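Local coordinates for protein alginase (Pseudoalteromonas, PDB 4Q8L) that degrades the polysaccharide alginate as a lyase of polysaccharide lyase family 18, probably by beta-elimination, and carries a bound calcium ion, at residues A[46-51]-A[178-183]; A[65-70]-A[144-149]. All coordinates share one frame; numbering follows the deposited sequence.

Contact 1. Residues A[46-51]-A[178-183]; sequences RHEYKV and GNYLQS
Arg46 and Tyr180 meet where two sequence motifs of the alginate lyase jelly roll, a concanavalin-like beta sandwich, pair as antiparallel strands. Strand 179-182 ends the stretch YFKFGNYLQ, which fits the YFKxGxYxQ signature of these lyases. Strand 44-51 carries RHEYK, resembling their R-x-E-x-R strand. Arg46 and Tyr180 probably line the substrate cleft, as in related enzymes. His47 and Asn179 form the hydrogen-bonded pair: His47 N donates to Asn179 O at 3.0 Å, and Asn179 N to His47 O at 2.9 Å. The first donor stands well above the carbonyl plane, and neither bond is straight. Gly178, opposite Glu48, adopts backbone angles open mainly to glycine (phi 144°, psi -124°) where the strand bends.

Arg46 CB sits over one face of the Tyr180 ring, 4.1 Å from its centroid, in a CH-pi contact. Further along the same side chain, Arg46 CD comes to 3.9 Å from Tyr180 CE2. A chi1 of 68° tucks Arg46 CG between its own N and C, and the chain bends at chi2. This bend brings Arg46 NH1 to 2.8 Å from Glu48 OE1. The salt bridge lies in the guanidinium plane and uses the anti lone pair of OE1. Glu48 OE1 also lies 3.7 Å from Tyr180 CD2, approaching obliquely.

Glu15 pairs with Arg46 NH2. On the other face Asn179 OD1 is hydrogen-bonded to Thr80 OG1, and His47 ND1 to Val31 N. Glu48 OE1 is gripped by both Arg46 NH1 and Lys176 NZ, which holds the Arg46 side chain against the Tyr180 ring.

Contact 2. Residues A[65-70]-A[144-149]; sequences VFEATV and NLRVVN
Strands 65-70 and 144-149 run almost exactly antiparallel, at 175°, with axes 4.7 Å apart. They are neighbours inside the seven-stranded sheet of the beta sandwich. Phe66 with Val147 and Ala68 with Leu145 are the hydrogen-bonded pairs. Each is closed by two backbone bonds, the shortest being Val147 N to Phe66 O and Leu145 N to Ala68 O, both 2.8 Å.

The face with Phe66, Ala68, Leu145 and Val147 is buried. A chi1 of 173° lays the Phe66 ring along its own strand, toward Leu145. Leu145 CD2 meets the ring at its edge, 4.2 Å from Phe66 CE2, and the Leu145 side chain stands roughly perpendicular to that of Phe66. The Phe66 ring also meets that of Phe175, so it joins the packing between the two sheets. Val70 CG2 touches Leu145 CB at 3.9 Å.

On the other face, the Glu67 and Arg146 chains run alongside each other. They touch through their carbon chains, Glu67 CG to Arg146 CG at 3.6 Å. Glu67 OE1 stays 4.7 Å from Arg146 NE, so the opposite charges are near but form no salt bridge. Val65 CG2 meets Val148 CG1 further along this face. At the Thr69 end of this face, Asn219 OD1 is one polar partner of Thr69 OG1. Across the contact, Thr69 OG1 lies 2.7 Å from Asn144 OD1, a hydrogen-bonding distance.

From the N terminus the chain first runs through 46-51, then 65-70, on the successive strands 44-51 and 62-74. It later reaches 144-149 and finally 178-183. Contact 2 closes an inner loop and contact 1 an outer one, so the two are nested and do not cross. Contact 1 belongs to the sheet that holds strands 44-51 and 179-182, and contact 2 to the seven-stranded sheet. Their centres are 15 Å apart and their nearest atoms about 6 Å, without touching. Phe177, next to Gly178, bridges the gap: its ring meets both Tyr49 of strand 44-51 and Phe66 of strand 62-74. It thereby connects the two sheets through the sandwich interior.

Contact 1. Residues A[46-51]-A[178-183]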
loop_
_atom_site.group_PDB
_atom_site.type_symbol
_atom_site.label_atom_id
_atom_site.label_comp_id
_atom_site.label_asym_id
_atom_site.label_seq_id
_atom_site.Cartn_x
_atom_site.Cartn_y
_atom_site.Cartn_z
ATOM N N ARG A 46 1.436 5.214 8.670
ATOM C CA ARG A 46 0.443 4.447 7.930
ATOM C C ARG A 46 -0.938 4.505 8.568
ATOM O O ARG A 46 -1.094 4.796 9.754
ATOM C CB ARG A 46 0.874 2.980 7.820
ATOM C CG ARG A 46 0.853 2.255 9.163
ATOM C CD ARG A 46 2.089 1.411 9.309
ATOM N NE ARG A 46 2.211 0.796 10.627
ATOM C CZ ARG A 46 1.881 -0.465 10.900
ATOM N NH1 ARG A 46 1.378 -1.248 9.947
ATOM N NH2 ARG A 46 2.062 -0.946 12.127
ATOM N N HIS A 47 -1.935 4.209 7.751
ATOM C CA HIS A 47 -3.283 3.973 8.219
ATOM C C HIS A 47 -3.712 2.847 7.299
ATOM O O HIS A 47 -3.813 3.050 6.098
ATOM C CB HIS A 47 -4.143 5.216 8.006
ATOM C CG HIS A 47 -5.311 5.316 8.937
ATOM N ND1 HIS A 47 -6.270 6.301 8.819
ATOM C CD2 HIS A 47 -5.663 4.570 10.012
ATOM C CE1 HIS A 47 -7.167 6.155 9.781
ATOM N NE2 HIS A 47 -6.825 5.111 10.517
ATOM N N GLU A 48 -3.909 1.647 7.837
ATOM C CA GLU A 48 -4.129 0.504 6.959
ATOM C C GLU A 48 -4.718 -0.705 7.695
ATOM O O GLU A 48 -4.803 -0.721 8.928
ATOM C CB GLU A 48 -2.810 0.129 6.250
ATOM C CG GLU A 48 -1.767 -0.496 7.170
ATOM C CD GLU A 48 -0.350 -0.518 6.580
ATOM O OE1 GLU A 48 0.611 -0.635 7.365
ATOM O OE2 GLU A 48 -0.188 -0.440 5.348
ATOM N N TYR A 49 -5.141 -1.703 6.923
ATOM C CA TYR A 49 -5.613 -2.966 7.466
ATOM C C TYR A 49 -4.588 -4.048 7.146
ATOM O O TYR A 49 -3.895 -3.966 6.132
ATOM C CB TYR A 49 -6.977 -3.344 6.880
ATOM C CG TYR A 49 -8.099 -2.469 7.372
ATOM C CD1 TYR A 49 -8.548 -1.398 6.616
ATOM C CD2 TYR A 49 -8.694 -2.696 8.610
ATOM C CE1 TYR A 49 -9.576 -0.586 7.068
ATOM C CE2 TYR A 49 -9.723 -1.890 9.068
ATOM C CZ TYR A 49 -10.153 -0.836 8.289
ATOM O OH TYR A 49 -11.170 -0.025 8.728
ATOM N N LYS A 50 -4.524 -5.066 8.003
ATOM C CA LYS A 50 -3.465 -6.058 7.957
ATOM C C LYS A 50 -4.006 -7.437 8.343
ATOM O O LYS A 50 -4.638 -7.601 9.395
ATOM C CB LYS A 50 -2.348 -5.636 8.919
ATOM C CG LYS A 50 -1.238 -6.651 9.108
ATOM C CD LYS A 50 -0.672 -6.551 10.512
ATOM C CE LYS A 50 -1.650 -7.138 11.530
ATOM N NZ LYS A 50 -1.306 -6.704 12.903
ATOM N N VAL A 51 -3.771 -8.430 7.493
ATOM C CA VAL A 51 -4.200 -9.792 7.810
ATOM C C VAL A 51 -3.554 -10.231 9.138
ATOM O O VAL A 51 -2.333 -10.179 9.293
ATOM C CB VAL A 51 -3.839 -10.784 6.683
ATOM C CG1 VAL A 51 -4.117 -12.224 7.118
ATOM C CG2 VAL A 51 -4.606 -10.446 5.392
ATOM N N GLY A 178 -4.348 0.088 2.295
ATOM C CA GLY A 178 -4.690 1.353 2.919
ATOM C C GLY A 178 -3.789 2.452 2.402
ATOM O O GLY A 178 -3.673 2.648 1.190
ATOM N N ASN A 179 -3.120 3.139 3.322
ATOM C CA ASN A 179 -2.328 4.310 2.985
ATOM C C ASN A 179 -1.079 4.348 3.866
ATOM O O ASN A 179 -1.101 4.863 4.990
ATOM C CB ASN A 179 -3.190 5.565 3.178
ATOM C CG ASN A 179 -2.511 6.854 2.704
ATOM O OD1 ASN A 179 -1.356 6.857 2.268
ATOM N ND2 ASN A 179 -3.245 7.960 2.789
ATOM N N TYR A 180 0.002 3.776 3.356
ATOM C CA TYR A 180 1.272 3.777 4.067
ATOM C C TYR A 180 2.165 4.830 3.427
ATOM O O TYR A 180 2.863 4.569 2.436
ATOM C CB TYR A 180 1.925 2.391 4.037
ATOM C CG TYR A 180 3.158 2.236 4.915
ATOM C CD1 TYR A 180 4.051 3.286 5.095
ATOM C CD2 TYR A 180 3.429 1.033 5.567
ATOM C CE1 TYR A 180 5.179 3.144 5.895
ATOM C CE2 TYR A 180 4.565 0.883 6.367
ATOM C CZ TYR A 180 5.436 1.938 6.519
ATOM O OH TYR A 180 6.558 1.811 7.309
ATOM N N LEU A 181 2.119 6.024 4.013
ATOM C CA LEU A 181 2.789 7.199 3.485
ATOM C C LEU A 181 4.277 7.080 3.787
ATOM O O LEU A 181 4.676 6.993 4.950
ATOM C CB LEU A 181 2.204 8.466 4.141
ATOM C CG LEU A 181 2.712 9.829 3.669
ATOM C CD1 LEU A 181 2.319 10.064 2.201
ATOM C CD2 LEU A 181 2.167 10.961 4.544
ATOM N N GLN A 182 5.099 7.062 2.742
ATOM C CA GLN A 182 6.532 6.849 2.921
ATOM C C GLN A 182 7.303 8.151 3.182
ATOM O O GLN A 182 7.129 9.140 2.481
ATOM C CB GLN A 182 7.114 6.063 1.734
ATOM C CG GLN A 182 6.730 4.572 1.762
ATOM C CD GLN A 182 7.325 3.796 0.606
ATOM O OE1 GLN A 182 6.950 4.000 -0.554
ATOM N NE2 GLN A 182 8.260 2.899 0.911
ATOM N N SER A 183 8.137 8.142 4.216
ATOM C CA SER A 183 8.953 9.302 4.551
ATOM C C SER A 183 10.209 9.243 3.680
ATOM O O SER A 183 11.192 8.587 4.025
ATOM C CB SER A 183 9.304 9.276 6.045
ATOM O OG SER A 183 10.163 10.348 6.384
#

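Contact 2. Residues A[65-70]-A[144-149]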
loop_
_atom_site.group_PDB
_atom_site.type_symbol
_atom_site.label_atom_id
_atom_site.label_comp_id
_atom_site.label_asym_id
_atom_site.label_seq_id
_atom_site.Cartn_x
_atom_site.Cartn_y
_atom_site.Cartn_z
ATOM N N VAL A 65 -8.070 -12.482 -3.290
ATOM C CA VAL A 65 -8.414 -11.441 -4.247
ATOM C C VAL A 65 -8.938 -10.212 -3.514
ATOM O O VAL A 65 -9.983 -10.277 -2.853
ATOM C CB VAL A 65 -9.482 -11.920 -5.235
ATOM C CG1 VAL A 65 -9.857 -10.796 -6.207
ATOM C CG2 VAL A 65 -8.988 -13.156 -6.004
ATOM N N PHE A 66 -8.198 -9.109 -3.606
ATOM C CA PHE A 66 -8.619 -7.837 -3.030
ATOM C C PHE A 66 -8.994 -6.867 -4.144
ATOM O O PHE A 66 -8.246 -6.706 -5.100
ATOM C CB PHE A 66 -7.509 -7.211 -2.177
ATOM C CG PHE A 66 -7.837 -5.816 -1.694
ATOM C CD1 PHE A 66 -8.675 -5.623 -0.603
ATOM C CD2 PHE A 66 -7.330 -4.699 -2.345
ATOM C CE1 PHE A 66 -8.999 -4.339 -0.162
ATOM C CE2 PHE A 66 -7.645 -3.409 -1.905
ATOM C CZ PHE A 66 -8.477 -3.230 -0.812
ATOM N N GLU A 67 -10.150 -6.228 -4.012
ATOM C CA GLU A 67 -10.596 -5.242 -4.988
ATOM C C GLU A 67 -11.170 -4.013 -4.293
ATOM O O GLU A 67 -11.855 -4.125 -3.271
ATOM C CB GLU A 67 -11.649 -5.833 -5.934
ATOM C CG GLU A 67 -11.174 -7.038 -6.732
ATOM C CD GLU A 67 -12.267 -7.624 -7.613
ATOM O OE1 GLU A 67 -11.960 -8.529 -8.418
ATOM O OE2 GLU A 67 -13.433 -7.183 -7.501
ATOM N N ALA A 68 -10.904 -2.839 -4.864
ATOM C CA ALA A 68 -11.420 -1.602 -4.308
ATOM C C ALA A 68 -11.425 -0.495 -5.341
ATOM O O ALA A 68 -10.606 -0.486 -6.262
ATOM C CB ALA A 68 -10.603 -1.167 -3.067
ATOM N N THR A 69 -12.374 0.417 -5.176
ATOM C CA THR A 69 -12.371 1.695 -5.863
ATOM C C THR A 69 -11.592 2.664 -4.975
ATOM O O THR A 69 -11.929 2.860 -3.803
ATOM C CB THR A 69 -13.811 2.187 -6.116
ATOM O OG1 THR A 69 -14.460 1.288 -7.038
ATOM C CG2 THR A 69 -13.815 3.586 -6.706
ATOM N N VAL A 70 -10.538 3.244 -5.532
ATOM C CA VAL A 70 -9.556 3.964 -4.748
ATOM C C VAL A 70 -9.413 5.404 -5.228
ATOM O O VAL A 70 -9.071 5.656 -6.385
ATOM C CB VAL A 70 -8.166 3.269 -4.838
ATOM C CG1 VAL A 70 -7.155 3.946 -3.903
ATOM C CG2 VAL A 70 -8.288 1.775 -4.529
ATOM N N ASN A 144 -9.799 1.931 -10.171
ATOM C CA ASN A 144 -10.106 0.619 -9.605
ATOM C C ASN A 144 -8.854 -0.246 -9.455
ATOM O O ASN A 144 -8.066 -0.377 -10.389
ATOM C CB ASN A 144 -11.169 -0.102 -10.436
ATOM C CG ASN A 144 -12.537 0.560 -10.328
ATOM O OD1 ASN A 144 -12.932 1.017 -9.258
ATOM N ND2 ASN A 144 -13.254 0.629 -11.442
ATOM N N LEU A 145 -8.684 -0.825 -8.269
ATOM C CA LEU A 145 -7.524 -1.657 -7.970
ATOM C C LEU A 145 -7.939 -3.119 -7.786
ATOM O O LEU A 145 -8.935 -3.400 -7.118
ATOM C CB LEU A 145 -6.846 -1.173 -6.680
ATOM C CG LEU A 145 -5.666 -2.003 -6.158
ATOM C CD1 LEU A 145 -4.488 -1.918 -7.126
ATOM C CD2 LEU A 145 -5.216 -1.582 -4.749
ATOM N N ARG A 146 -7.167 -4.040 -8.357
ATOM C CA ARG A 146 -7.316 -5.463 -8.045
ATOM C C ARG A 146 -5.956 -6.068 -7.753
ATOM O O ARG A 146 -5.013 -5.882 -8.512
ATOM C CB ARG A 146 -8.007 -6.230 -9.178
ATOM C CG ARG A 146 -8.297 -7.705 -8.847
ATOM C CD ARG A 146 -9.011 -8.423 -10.018
ATOM N NE ARG A 146 -8.100 -8.612 -11.141
ATOM C CZ ARG A 146 -8.442 -9.126 -12.322
ATOM N NH1 ARG A 146 -7.525 -9.244 -13.276
ATOM N NH2 ARG A 146 -9.690 -9.517 -12.552
ATOM N N VAL A 147 -5.860 -6.784 -6.637
ATOM C CA VAL A 147 -4.652 -7.509 -6.292
ATOM C C VAL A 147 -5.010 -8.979 -6.122
ATOM O O VAL A 147 -5.832 -9.346 -5.270
ATOM C CB VAL A 147 -4.028 -7.000 -4.972
ATOM C CG1 VAL A 147 -2.742 -7.771 -4.654
ATOM C CG2 VAL A 147 -3.766 -5.480 -5.032
ATOM N N VAL A 148 -4.404 -9.821 -6.945
ATOM C CA VAL A 148 -4.644 -11.249 -6.859
ATOM C C VAL A 148 -3.372 -11.957 -6.444
ATOM O O VAL A 148 -2.316 -11.771 -7.055
ATOM C CB VAL A 148 -5.091 -11.836 -8.214
ATOM C CG1 VAL A 148 -5.283 -13.356 -8.096
ATOM C CG2 VAL A 148 -6.362 -11.154 -8.723
ATOM N N ASN A 149 -3.471 -12.763 -5.396
ATOM C CA ASN A 149 -2.423 -13.719 -5.078
ATOM C C ASN A 149 -2.960 -15.107 -5.373
ATOM O O ASN A 149 -3.705 -15.678 -4.569
ATOM C CB ASN A 149 -1.988 -13.614 -3.605
ATOM C CG ASN A 149 -1.019 -14.722 -3.201
ATOM O OD1 ASN A 149 -0.347 -15.318 -4.046
ATOM N ND2 ASN A 149 -0.943 -15.001 -1.904
#